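PDB 2C40: inosine-uridine preferring nucleoside hydrolase family protein from Bacillus anthracis, which belongs to the inosine-uridine preferring nucleoside hydrolase family of alpha/beta proteins and holds a calcium ion and alpha-D-ribofuranose together in one pocket. Local coordinates for residues G10-L15 / R78-Y83; F19-L22 / E28-G31; T112-E117 / A138-N143; T121-G126 / A252-A257; T129-A134 / A182-A187. All coordinates share one frame; numbering follows the deposited sequence.

Contact 1: G10-L15 / R78-Y83; sequences GGVDDL and RMHAFY. With CA (calcium ion), chain C.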
# COMPACT_ATOMS: atom_id res chain seq x y z
N GLY A 10 9.28 -12.39 1.21
CA GLY A 10 8.73 -11.31 0.39
C GLY A 10 7.75 -10.35 1.04
O GLY A 10 7.04 -9.68 0.32
N GLY A 11 7.69 -10.30 2.37
CA GLY A 11 7.06 -9.15 3.07
C GLY A 11 7.87 -7.89 2.76
O GLY A 11 8.94 -7.93 2.15
N VAL A 12 7.35 -6.74 3.17
CA VAL A 12 8.06 -5.46 3.00
C VAL A 12 9.45 -5.50 3.61
O VAL A 12 10.41 -5.00 3.01
CB VAL A 12 7.23 -4.30 3.56
CG1 VAL A 12 8.09 -3.04 3.82
CG2 VAL A 12 6.15 -3.97 2.59
N ASP A 13 9.58 -6.07 4.80
CA ASP A 13 10.90 -6.02 5.47
C ASP A 13 11.91 -7.06 4.92
O ASP A 13 13.11 -6.87 5.07
CB ASP A 13 10.79 -5.99 7.02
CG ASP A 13 10.20 -7.24 7.61
OD1 ASP A 13 9.94 -8.18 6.81
OD2 ASP A 13 9.99 -7.28 8.86
N ASP A 14 11.41 -8.12 4.28
CA ASP A 14 12.24 -9.05 3.52
C ASP A 14 12.86 -8.35 2.33
O ASP A 14 14.03 -8.53 2.02
CB ASP A 14 11.40 -10.23 2.97
CG ASP A 14 10.86 -11.13 4.07
OD1 ASP A 14 11.60 -12.04 4.53
OD2 ASP A 14 9.71 -10.93 4.50
N LEU A 15 12.05 -7.59 1.63
CA LEU A 15 12.49 -6.92 0.41
C LEU A 15 13.39 -5.73 0.73
O LEU A 15 14.36 -5.43 -0.00
CB LEU A 15 11.28 -6.44 -0.39
CG LEU A 15 10.63 -7.20 -1.55
CD1 LEU A 15 10.99 -8.69 -1.80
CD2 LEU A 15 9.09 -6.98 -1.51
N ARG A 78 0.08 -11.00 2.81
CA ARG A 78 0.70 -11.57 1.61
C ARG A 78 0.69 -10.69 0.34
O ARG A 78 1.50 -10.90 -0.58
CB ARG A 78 0.03 -12.92 1.30
CG ARG A 78 0.15 -13.91 2.45
CD ARG A 78 -0.41 -15.24 2.02
NE ARG A 78 0.36 -15.74 0.90
CZ ARG A 78 -0.01 -16.72 0.08
NH1 ARG A 78 -1.17 -17.33 0.24
NH2 ARG A 78 0.77 -17.10 -0.91
N MET A 79 -0.20 -9.72 0.28
CA MET A 79 -0.34 -8.85 -0.88
C MET A 79 0.80 -7.84 -1.05
O MET A 79 0.97 -7.28 -2.13
CB MET A 79 -1.66 -8.05 -0.78
CG MET A 79 -2.95 -8.85 -0.93
SD MET A 79 -3.14 -9.75 -2.48
CE MET A 79 -3.74 -8.52 -3.64
N HIS A 80 1.55 -7.58 0.01
CA HIS A 80 2.44 -6.42 0.10
C HIS A 80 3.50 -6.34 -1.01
O HIS A 80 3.86 -5.21 -1.48
CB HIS A 80 3.09 -6.36 1.48
CG HIS A 80 2.14 -5.95 2.56
ND1 HIS A 80 2.49 -5.94 3.89
CD2 HIS A 80 0.83 -5.59 2.52
CE1 HIS A 80 1.47 -5.53 4.62
NE2 HIS A 80 0.45 -5.31 3.81
N ALA A 81 3.96 -7.52 -1.45
CA ALA A 81 4.89 -7.64 -2.58
C ALA A 81 4.36 -7.07 -3.86
O ALA A 81 5.15 -6.52 -4.62
CB ALA A 81 5.29 -9.12 -2.78
N PHE A 82 3.04 -7.20 -4.12
CA PHE A 82 2.41 -6.61 -5.31
C PHE A 82 2.68 -5.14 -5.37
O PHE A 82 3.01 -4.60 -6.42
CB PHE A 82 0.90 -6.87 -5.36
CG PHE A 82 0.55 -8.31 -5.69
CD1 PHE A 82 0.13 -9.20 -4.71
CD2 PHE A 82 0.67 -8.78 -7.01
CE1 PHE A 82 -0.19 -10.52 -5.01
CE2 PHE A 82 0.35 -10.10 -7.34
CZ PHE A 82 -0.08 -10.97 -6.34
N TYR A 83 2.64 -4.49 -4.22
CA TYR A 83 2.82 -3.07 -4.13
C TYR A 83 4.25 -2.71 -4.31
O TYR A 83 4.53 -1.81 -5.09
CB TYR A 83 2.23 -2.52 -2.82
CG TYR A 83 0.87 -3.14 -2.47
CD1 TYR A 83 0.55 -3.47 -1.15
CD2 TYR A 83 -0.04 -3.46 -3.47
CE1 TYR A 83 -0.69 -4.05 -0.84
CE2 TYR A 83 -1.28 -4.07 -3.17
CZ TYR A 83 -1.58 -4.35 -1.86
OH TYR A 83 -2.79 -4.92 -1.57
CA CA C . 9.56 -12.32 6.47
O HOH W 1 4.11 -9.79 0.55
O HOH W 2 4.62 -7.04 4.63
O HOH W 3 7.85 -13.89 7.31
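Gly10 and Ala81 mark the closest backbone approach, with CA atoms 6.1 Å apart, where the loop leading into helix 12-21 passes residues 78-83. Gly10 takes a positive phi (64°), a conformation that glycine enters easily, and Gly11 follows as the N-cap. The Gly10 carbonyl O faces the methyl CB of Ala81 at 3.6 Å, a spot that suits a small residue. Next to it a water links the two backbones, accepting from Ala81 N at 3.0 Å and probably donating to Gly10 O. Val12 lays CG2 against CB of His80 at 4.0 Å, the two side chains running obliquely to one another. A second water accepts from Val12 N and lies at the edge of the His80 ring, in its plane, very close to ND1. In the first turn of helix 12-21, Asp14 meets the calcium ion with both carboxylate oxygens, OD2 at 2.4 Å and OD1 at 2.8 Å, and OD2 also receives a weak hydrogen bond from Gly11 N. Asp9, Asp247 and the Thr125 carbonyl add further ligands. No direct hydrogen bond joins the segments, so polar coupling between them is probably carried by water, most clearly between Gly10 O and Ala81 N, alongside small apolar contacts.

Contact 2: F19-L22 / E28-G31; sequences FLLL and ELTG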
# COMPACT_ATOMS: atom_id res chain seq x y z
N PHE A 19 17.48 -5.23 -0.30
CA PHE A 19 18.06 -3.96 -0.73
C PHE A 19 19.22 -3.53 0.17
O PHE A 19 20.25 -3.12 -0.33
CB PHE A 19 16.98 -2.89 -0.87
CG PHE A 19 17.50 -1.52 -0.83
CD1 PHE A 19 18.14 -0.98 -1.92
CD2 PHE A 19 17.33 -0.72 0.33
CE1 PHE A 19 18.61 0.34 -1.88
CE2 PHE A 19 17.80 0.57 0.37
CZ PHE A 19 18.46 1.10 -0.74
N LEU A 20 19.08 -3.67 1.48
CA LEU A 20 20.17 -3.26 2.37
C LEU A 20 21.36 -4.24 2.36
O LEU A 20 22.49 -3.80 2.40
CB LEU A 20 19.66 -3.10 3.79
CG LEU A 20 18.57 -2.05 4.01
CD1 LEU A 20 17.98 -2.27 5.33
CD2 LEU A 20 19.13 -0.66 3.91
N LEU A 21 21.13 -5.56 2.28
CA LEU A 21 22.23 -6.53 2.21
C LEU A 21 23.17 -6.15 1.06
O LEU A 21 24.41 -6.28 1.13
CB LEU A 21 21.71 -7.98 1.96
CG LEU A 21 20.98 -8.64 3.14
CD1 LEU A 21 20.02 -9.67 2.66
CD2 LEU A 21 21.98 -9.24 4.20
N LEU A 22 22.54 -5.68 -0.00
CA LEU A 22 23.22 -5.39 -1.23
C LEU A 22 24.17 -4.15 -1.13
O LEU A 22 25.05 -3.97 -1.95
CB LEU A 22 22.17 -5.22 -2.35
CG LEU A 22 21.45 -6.49 -2.85
CD1 LEU A 22 20.29 -6.12 -3.71
CD2 LEU A 22 22.42 -7.41 -3.62
N GLU A 28 28.70 -10.75 0.70
CA GLU A 28 28.61 -11.18 -0.67
C GLU A 28 27.51 -12.20 -0.70
O GLU A 28 27.67 -13.29 -0.17
CB GLU A 28 29.93 -11.80 -1.13
CG GLU A 28 29.89 -12.42 -2.52
CD GLU A 28 31.14 -13.25 -2.84
OE1 GLU A 28 31.04 -14.14 -3.72
OE2 GLU A 28 32.21 -13.02 -2.22
N LEU A 29 26.40 -11.81 -1.33
CA LEU A 29 25.24 -12.67 -1.49
C LEU A 29 25.62 -13.71 -2.55
O LEU A 29 25.90 -13.33 -3.67
CB LEU A 29 24.04 -11.84 -1.93
CG LEU A 29 22.92 -11.54 -0.94
CD1 LEU A 29 23.33 -11.44 0.51
CD2 LEU A 29 22.04 -10.30 -1.39
N THR A 30 25.63 -14.99 -2.19
CA THR A 30 25.89 -16.08 -3.12
C THR A 30 24.63 -16.58 -3.83
O THR A 30 24.70 -17.18 -4.89
CB THR A 30 26.56 -17.26 -2.41
OG1 THR A 30 25.75 -17.68 -1.32
CG2 THR A 30 27.90 -16.86 -1.89
N GLY A 31 23.48 -16.34 -3.23
CA GLY A 31 22.24 -16.80 -3.75
C GLY A 31 21.11 -16.13 -3.00
O GLY A 31 21.25 -15.77 -1.85
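Leu29 supplies the strand's whole share of this contact, pushing its forked end between two successive leucines, Leu21 and Leu22, in the C-terminal part of segment 19-22. Its CD2 meets CD2 of Leu22 at 3.7 Å, and the two side chains cross at about a right angle, so that branch lies across branch. On the other leucine the touch is made close to the backbone: CB of Leu21 is 4.1 Å from Leu29 CD1 and equally far from CD2, sitting over the fork. Leu29 reaches this place with an unusual first torsion (chi1 -106°), CG having swung away from a staggered position. Leucine suits all three sites because a branched hydrocarbon fills a helix-to-sheet seam and needs no polar partner. The CA atoms of Leu22 and Leu29 stay 7.6 Å apart, a gap spanned by side chains alone.

The next shell fixes both sides. Leu29 also touches Val4 of the neighbouring strand 2-8, to which Glu28, Thr30 and Gly31 are tied by backbone hydrogen bonds. Leu21 rests on Phe6 of that strand and on Ala251 of helix 246-255, while Leu22 leans on Ile51 of helix 41-55. Strand 2-8, helix 12-21 and strand 27-34 thus form a beta-alpha-beta crossover unit, two adjacent parallel strands whose connecting helix packs back on the sheet, the building block of this open alpha/beta fold.

Contact 3: T112-E117 / A138-N143; sequences TLLQTE and APIIEN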
# COMPACT_ATOMS: atom_id res chain seq x y z
N THR A 112 24.40 -24.23 -4.46
CA THR A 112 25.17 -23.04 -4.12
C THR A 112 26.14 -23.36 -2.97
O THR A 112 27.31 -23.08 -3.06
CB THR A 112 24.29 -21.86 -3.64
OG1 THR A 112 23.27 -21.62 -4.59
CG2 THR A 112 25.13 -20.60 -3.46
N LEU A 113 25.62 -23.94 -1.91
CA LEU A 113 26.42 -24.18 -0.73
C LEU A 113 27.58 -25.08 -1.08
O LEU A 113 28.72 -24.80 -0.72
CB LEU A 113 25.61 -24.80 0.41
CG LEU A 113 24.81 -23.95 1.41
CD1 LEU A 113 24.58 -24.75 2.67
CD2 LEU A 113 25.46 -22.69 1.77
N LEU A 114 27.30 -26.16 -1.80
CA LEU A 114 28.36 -27.09 -2.16
C LEU A 114 29.31 -26.55 -3.23
O LEU A 114 30.46 -26.93 -3.25
CB LEU A 114 27.80 -28.47 -2.57
CG LEU A 114 26.95 -29.30 -1.58
CD1 LEU A 114 26.56 -30.63 -2.24
CD2 LEU A 114 27.70 -29.53 -0.28
N GLN A 115 28.86 -25.67 -4.10
CA GLN A 115 29.74 -25.09 -5.11
C GLN A 115 30.65 -23.97 -4.58
O GLN A 115 31.73 -23.80 -5.09
CB GLN A 115 28.93 -24.62 -6.32
N THR A 116 30.26 -23.26 -3.52
CA THR A 116 31.14 -22.23 -2.92
C THR A 116 32.13 -22.89 -1.96
O THR A 116 31.71 -23.66 -1.09
CB THR A 116 30.37 -21.16 -2.13
OG1 THR A 116 29.98 -21.69 -0.86
CG2 THR A 116 29.15 -20.64 -2.88
N GLU A 117 33.42 -22.58 -2.14
CA GLU A 117 34.51 -23.22 -1.42
C GLU A 117 34.49 -22.99 0.11
O GLU A 117 34.65 -23.93 0.90
CB GLU A 117 35.88 -22.86 -2.04
N ALA A 138 20.07 -33.62 1.41
CA ALA A 138 21.53 -33.53 1.37
C ALA A 138 22.08 -33.03 2.71
O ALA A 138 22.51 -31.89 2.82
CB ALA A 138 21.96 -32.60 0.25
N PRO A 139 22.07 -33.88 3.73
CA PRO A 139 22.61 -33.42 5.02
C PRO A 139 24.13 -33.04 5.06
O PRO A 139 24.57 -32.35 6.01
CB PRO A 139 22.35 -34.59 5.97
CG PRO A 139 22.07 -35.77 5.11
CD PRO A 139 21.60 -35.27 3.77
N ILE A 140 24.90 -33.48 4.06
CA ILE A 140 26.30 -33.05 3.89
C ILE A 140 26.46 -31.52 3.99
O ILE A 140 27.49 -30.99 4.38
CB ILE A 140 26.86 -33.50 2.49
CG1 ILE A 140 28.36 -33.28 2.39
CG2 ILE A 140 26.06 -32.84 1.31
CD1 ILE A 140 28.96 -33.70 1.10
N ILE A 141 25.40 -30.82 3.65
CA ILE A 141 25.34 -29.37 3.65
C ILE A 141 25.63 -28.72 5.04
O ILE A 141 26.14 -27.60 5.13
CB ILE A 141 23.94 -29.00 3.11
CG1 ILE A 141 24.06 -28.16 1.87
CG2 ILE A 141 22.95 -28.54 4.19
CD1 ILE A 141 24.01 -29.01 0.67
N GLU A 142 25.37 -29.45 6.12
CA GLU A 142 25.85 -29.03 7.43
C GLU A 142 27.33 -28.62 7.39
O GLU A 142 27.72 -27.66 8.03
CB GLU A 142 25.72 -30.15 8.45
CG GLU A 142 24.28 -30.44 8.80
CD GLU A 142 24.16 -31.56 9.82
OE1 GLU A 142 25.17 -32.27 10.09
OE2 GLU A 142 23.04 -31.73 10.35
N ASN A 143 28.13 -29.34 6.62
CA ASN A 143 29.56 -29.06 6.46
C ASN A 143 29.86 -27.72 5.82
O ASN A 143 30.96 -27.20 6.00
CB ASN A 143 30.23 -30.11 5.57
CG ASN A 143 30.13 -31.50 6.15
OD1 ASN A 143 29.78 -31.67 7.32
ND2 ASN A 143 30.47 -32.52 5.33
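Leu114 and Ile141 are brought together by contrasting torsions. Leu114 is well staggered, with CG anti to its carbonyl carbon (chi1 -59°), and stretches out toward the partner segment. Ile141 departs from the usual staggered positions in both torsions (chi1 -120°, chi2 93°), and this bend carries CD1 to the leucine fork. CD1 lies 3.7 Å from Leu114 CG and 3.8 Å from Leu114 CD2, the two side chains crossing roughly at right angles. One carbon back, Ile141 CG1 packs closely on CD1 of Leu113 at 3.5 Å. Ile140 adds its CG2 methyl against Leu114 CD2 at 4.0 Å, on the more exposed flank. Isoleucine, branched at CB, and leucine, branched at CG, suit this seam because their methyls interlock without any hydrogen bond crossing it. Behind them Ile141 leans on Ile110 and Leu135, and Leu113 on Thr120 and Leu122. Lys144 gives hydrogen bonds through NZ to the carbonyls of Leu113 and Thr116 at the end of helix 105-115. The contact packs the C-terminal end of that helix on the 3-10 turn between helix 129-137 and strand 145-151, a turn within a beta-alpha-beta crossover of the parallel part of the sheet.

Contact 4: T121-G126 / A252-A257; sequences TLLFTG and AFVGKA. With CA (calcium ion), chain C.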
# COMPACT_ATOMS: atom_id res chain seq x y z
N THR A 121 27.14 -18.29 5.42
CA THR A 121 26.12 -17.96 6.40
C THR A 121 24.73 -17.97 5.76
O THR A 121 24.49 -17.30 4.76
CB THR A 121 26.37 -16.58 7.03
OG1 THR A 121 27.62 -16.59 7.68
CG2 THR A 121 25.29 -16.22 8.10
N LEU A 122 23.79 -18.70 6.38
CA LEU A 122 22.40 -18.75 5.94
C LEU A 122 21.58 -17.74 6.71
O LEU A 122 21.65 -17.66 7.94
CB LEU A 122 21.79 -20.12 6.22
CG LEU A 122 22.45 -21.32 5.59
CD1 LEU A 122 21.63 -22.54 6.03
CD2 LEU A 122 22.47 -21.19 4.08
N LEU A 123 20.85 -16.93 5.96
CA LEU A 123 20.02 -15.90 6.49
C LEU A 123 18.60 -16.21 6.00
O LEU A 123 18.34 -16.16 4.79
CB LEU A 123 20.48 -14.57 5.91
CG LEU A 123 20.12 -13.26 6.58
CD1 LEU A 123 19.96 -12.19 5.54
CD2 LEU A 123 18.95 -13.31 7.50
N PHE A 124 17.71 -16.57 6.93
CA PHE A 124 16.33 -16.87 6.62
C PHE A 124 15.44 -15.88 7.39
O PHE A 124 15.44 -15.82 8.65
CB PHE A 124 15.98 -18.30 6.98
CG PHE A 124 16.43 -19.33 5.97
CD1 PHE A 124 17.75 -19.42 5.58
CD2 PHE A 124 15.52 -20.18 5.37
CE1 PHE A 124 18.18 -20.37 4.62
CE2 PHE A 124 15.95 -21.14 4.43
CZ PHE A 124 17.29 -21.19 4.06
N THR A 125 14.63 -15.13 6.61
CA THR A 125 13.72 -14.19 7.14
C THR A 125 12.23 -14.55 6.92
O THR A 125 11.37 -13.82 7.37
CB THR A 125 14.03 -12.74 6.69
OG1 THR A 125 13.92 -12.58 5.26
CG2 THR A 125 15.39 -12.34 7.16
N GLY A 126 11.96 -15.71 6.31
CA GLY A 126 10.68 -16.36 6.34
C GLY A 126 10.79 -17.71 7.09
O GLY A 126 11.75 -17.94 7.82
N ALA A 252 20.70 -7.12 9.44
CA ALA A 252 21.70 -6.19 9.95
C ALA A 252 22.66 -6.88 10.94
O ALA A 252 23.83 -6.52 11.03
CB ALA A 252 21.04 -5.03 10.60
N PHE A 253 22.15 -7.85 11.68
CA PHE A 253 22.94 -8.64 12.62
C PHE A 253 23.99 -9.49 11.86
O PHE A 253 25.08 -9.73 12.37
CB PHE A 253 22.04 -9.58 13.44
CG PHE A 253 22.78 -10.37 14.47
CD1 PHE A 253 23.24 -9.78 15.62
CD2 PHE A 253 23.05 -11.73 14.29
CE1 PHE A 253 23.94 -10.53 16.58
CE2 PHE A 253 23.76 -12.44 15.23
CZ PHE A 253 24.17 -11.85 16.37
N VAL A 254 23.62 -9.97 10.68
CA VAL A 254 24.56 -10.65 9.81
C VAL A 254 25.68 -9.68 9.36
O VAL A 254 26.86 -10.02 9.38
CB VAL A 254 23.84 -11.28 8.57
CG1 VAL A 254 24.86 -11.79 7.55
CG2 VAL A 254 22.90 -12.39 9.02
N GLY A 255 25.30 -8.47 8.96
CA GLY A 255 26.27 -7.46 8.55
C GLY A 255 27.06 -6.83 9.68
O GLY A 255 28.18 -6.41 9.47
N LYS A 256 26.46 -6.73 10.86
CA LYS A 256 27.05 -6.01 11.98
C LYS A 256 26.63 -6.64 13.30
O LYS A 256 25.83 -6.10 14.02
CB LYS A 256 26.67 -4.54 11.96
CG LYS A 256 27.53 -3.71 12.86
CD LYS A 256 27.27 -2.23 12.69
CE LYS A 256 28.29 -1.59 11.76
NZ LYS A 256 28.15 -0.10 11.78
N ALA A 257 27.23 -7.78 13.61
CA ALA A 257 26.87 -8.57 14.81
C ALA A 257 26.92 -7.74 16.10
O ALA A 257 26.16 -8.00 17.04
CB ALA A 257 27.81 -9.75 14.93
CA CA C . 9.56 -12.32 6.47
O HOH W 3 7.85 -13.89 7.31
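Leu123 and Val254 join a strand inside the central sheet of this alpha/beta fold to a helix lying on one of its faces. Strand 120-124 runs between the parallel strands 2-8 and 145-151, and helix 246-255 packs over it. The apolar contact is small and wholly buried. Val254 turns CG2 to Leu123, reaching CG at 3.8 Å, the side chains lying aslant. Its other methyl, CG1, stands anti to the backbone N (chi1 171°) and approaches CG2 of Thr121 more loosely, at 4.5 Å. Valine is apt here, since its two methyls serve two strand residues on the same face, and Thr121 presents its methyl to the helix. Val254 also touches Val149 of the next strand, and Leu123 touches Phe6.

Backbone hydrogen bonds fix the strand within the sheet: Thr121 and Leu123 pair with strand 2-8, Leu122 with strand 145-151. Leu122, whose CB points away from the helix, packs on Leu109 and Leu113 of helix 105-115.

Metal coordination takes place just beyond the strand's C-terminal end. The calcium ion there also binds a water, at 2.5 Å, and Asp9, Asp14 and Asp247. From this segment its ligand is a main-chain oxygen, Thr125 O, 2.5 Å from the calcium.

Contact 5: T129-A134 / A182-A187; sequences TDLARA and ARVWEA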
# COMPACT_ATOMS: atom_id res chain seq x y z
N THR A 129 11.27 -23.97 5.75
CA THR A 129 11.01 -25.22 5.03
C THR A 129 11.93 -25.50 3.83
O THR A 129 12.27 -26.67 3.61
CB THR A 129 9.50 -25.55 4.80
OG1 THR A 129 9.22 -26.03 3.46
CG2 THR A 129 8.60 -24.50 5.25
N ASP A 130 12.42 -24.46 3.14
CA ASP A 130 13.43 -24.72 2.07
C ASP A 130 14.73 -25.32 2.65
O ASP A 130 15.41 -26.15 2.00
CB ASP A 130 13.79 -23.46 1.26
CG ASP A 130 12.68 -23.00 0.30
OD1 ASP A 130 11.90 -23.82 -0.21
OD2 ASP A 130 12.61 -21.76 0.05
N LEU A 131 15.11 -24.89 3.86
CA LEU A 131 16.26 -25.47 4.54
C LEU A 131 16.03 -26.88 5.12
O LEU A 131 16.89 -27.74 5.05
CB LEU A 131 16.79 -24.51 5.62
CG LEU A 131 17.97 -24.97 6.50
CD1 LEU A 131 19.24 -25.23 5.71
CD2 LEU A 131 18.24 -23.96 7.60
N ALA A 132 14.90 -27.10 5.76
CA ALA A 132 14.54 -28.43 6.27
C ALA A 132 14.67 -29.43 5.17
O ALA A 132 15.25 -30.52 5.32
CB ALA A 132 13.08 -28.39 6.80
N ARG A 133 14.12 -29.04 4.04
CA ARG A 133 14.07 -29.86 2.85
C ARG A 133 15.45 -30.12 2.24
O ARG A 133 15.73 -31.23 1.90
CB ARG A 133 13.13 -29.19 1.86
CG ARG A 133 12.67 -30.07 0.79
CD ARG A 133 11.11 -29.97 0.60
NE ARG A 133 10.76 -28.74 -0.06
CZ ARG A 133 10.39 -28.64 -1.33
NH1 ARG A 133 10.25 -29.70 -2.13
NH2 ARG A 133 10.09 -27.43 -1.80
N ALA A 134 16.27 -29.09 2.14
CA ALA A 134 17.69 -29.16 1.76
C ALA A 134 18.44 -30.16 2.62
O ALA A 134 19.15 -31.03 2.12
CB ALA A 134 18.35 -27.74 1.92
N ALA A 182 11.68 -28.01 13.67
CA ALA A 182 12.16 -29.22 14.33
C ALA A 182 13.35 -29.86 13.61
O ALA A 182 14.37 -30.14 14.25
CB ALA A 182 11.04 -30.19 14.51
N ARG A 183 13.22 -30.08 12.31
CA ARG A 183 14.32 -30.59 11.46
C ARG A 183 15.61 -29.75 11.50
O ARG A 183 16.74 -30.28 11.56
CB ARG A 183 13.88 -30.51 10.04
CG ARG A 183 13.42 -31.73 9.50
CD ARG A 183 14.50 -32.36 8.60
NE ARG A 183 14.22 -33.79 8.59
CZ ARG A 183 13.10 -34.33 8.12
NH1 ARG A 183 12.17 -33.57 7.56
NH2 ARG A 183 12.93 -35.64 8.19
N VAL A 184 15.43 -28.44 11.39
CA VAL A 184 16.58 -27.52 11.46
C VAL A 184 17.18 -27.64 12.86
O VAL A 184 18.41 -27.79 13.03
CB VAL A 184 16.20 -26.09 11.12
CG1 VAL A 184 17.35 -25.14 11.43
CG2 VAL A 184 15.78 -25.98 9.65
N TRP A 185 16.31 -27.66 13.86
CA TRP A 185 16.76 -27.77 15.24
C TRP A 185 17.55 -29.08 15.48
O TRP A 185 18.44 -29.07 16.32
CB TRP A 185 15.60 -27.70 16.21
CG TRP A 185 15.43 -26.44 17.04
CD1 TRP A 185 15.33 -26.37 18.40
CD2 TRP A 185 15.31 -25.10 16.56
NE1 TRP A 185 15.15 -25.09 18.80
CE2 TRP A 185 15.12 -24.28 17.69
CE3 TRP A 185 15.33 -24.50 15.29
CZ2 TRP A 185 14.96 -22.91 17.60
CZ3 TRP A 185 15.21 -23.14 15.21
CH2 TRP A 185 15.02 -22.36 16.36
N GLU A 186 17.24 -30.16 14.78
CA GLU A 186 17.99 -31.38 15.00
C GLU A 186 19.34 -31.36 14.25
O GLU A 186 20.23 -32.11 14.61
CB GLU A 186 17.16 -32.64 14.72
CG GLU A 186 16.62 -32.74 13.32
CD GLU A 186 15.96 -34.11 13.03
OE1 GLU A 186 16.69 -35.10 12.76
OE2 GLU A 186 14.72 -34.17 13.05
N ALA A 187 19.50 -30.53 13.23
CA ALA A 187 20.77 -30.47 12.49
C ALA A 187 21.94 -30.01 13.37
O ALA A 187 21.77 -29.22 14.34
CB ALA A 187 20.65 -29.55 11.27
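Ala132 and Arg183 come within 5.6 Å, CA to CA, where the short helical segments 129-134 and 182-186 cross at 54° with their axes 8.9 Å apart. An approach this near depends on a small residue at the crossing: Ala132 offers only its methyl, and its CB meets CB of Arg183 at 4.0 Å. Arg183 then bends at its second torsion (chi2 -102°), which carries the chain along the partner helix, its CD passing 3.8 Å from the carbonyl O of Ala132. The contact with this arginine is thus made by its aliphatic part, at the less buried border of the interface.

Deeper in, Leu131 meets Val184. With CG anti to the backbone N (chi1 177°), Leu131 sends CD2 toward the second helix, where it lies 3.8 Å from CG2 and 4.1 Å from CG1 of Val184. These side chains cross near a right angle, the leucine branch set against both valine methyls. CG2 also nears the backbone at Ala132 N (4.1 Å), so this methyl packs against the alanine's backbone as well. Branched hydrocarbons suit this buried layer, and no hydrogen bond links the two segments.

Leu131 and Val184 both rest on Leu148 of strand 145-151, and Leu131 reaches Leu122 and Phe124 as well. On another side of its helix, Asp130 binds the hydroxyls of Ser65 and Ser67. Two neighbouring helices packed on the same face of a parallel sheet, each leading into a strand of that sheet, are characteristic of layered alpha/beta folds such as this nucleoside hydrolase family fold.

Contacts 1 and 4 meet at the calcium site: their centres are 18 Å apart, yet both bind the same ion and share one water, and Asp14 OD1 lies 2.5 Å from Thr125 OG1 in a probable hydrogen bond. Asp13, Asp14 and Thr125 also line the alpha-D-ribofuranose pocket. Contact 2 continues helix 12-21 from contact 1 and touches contact 4 through Leu21 CD2 and Leu123 CD1, 3.8 Å apart. Strand 120-124 also reaches contact 5, with Leu122 CD1 3.6 Å from Leu131 CD1. Contact 3, its centre about 29 Å from that of contact 1, packs on contacts 2, 4 and 5 at the periphery of the fold.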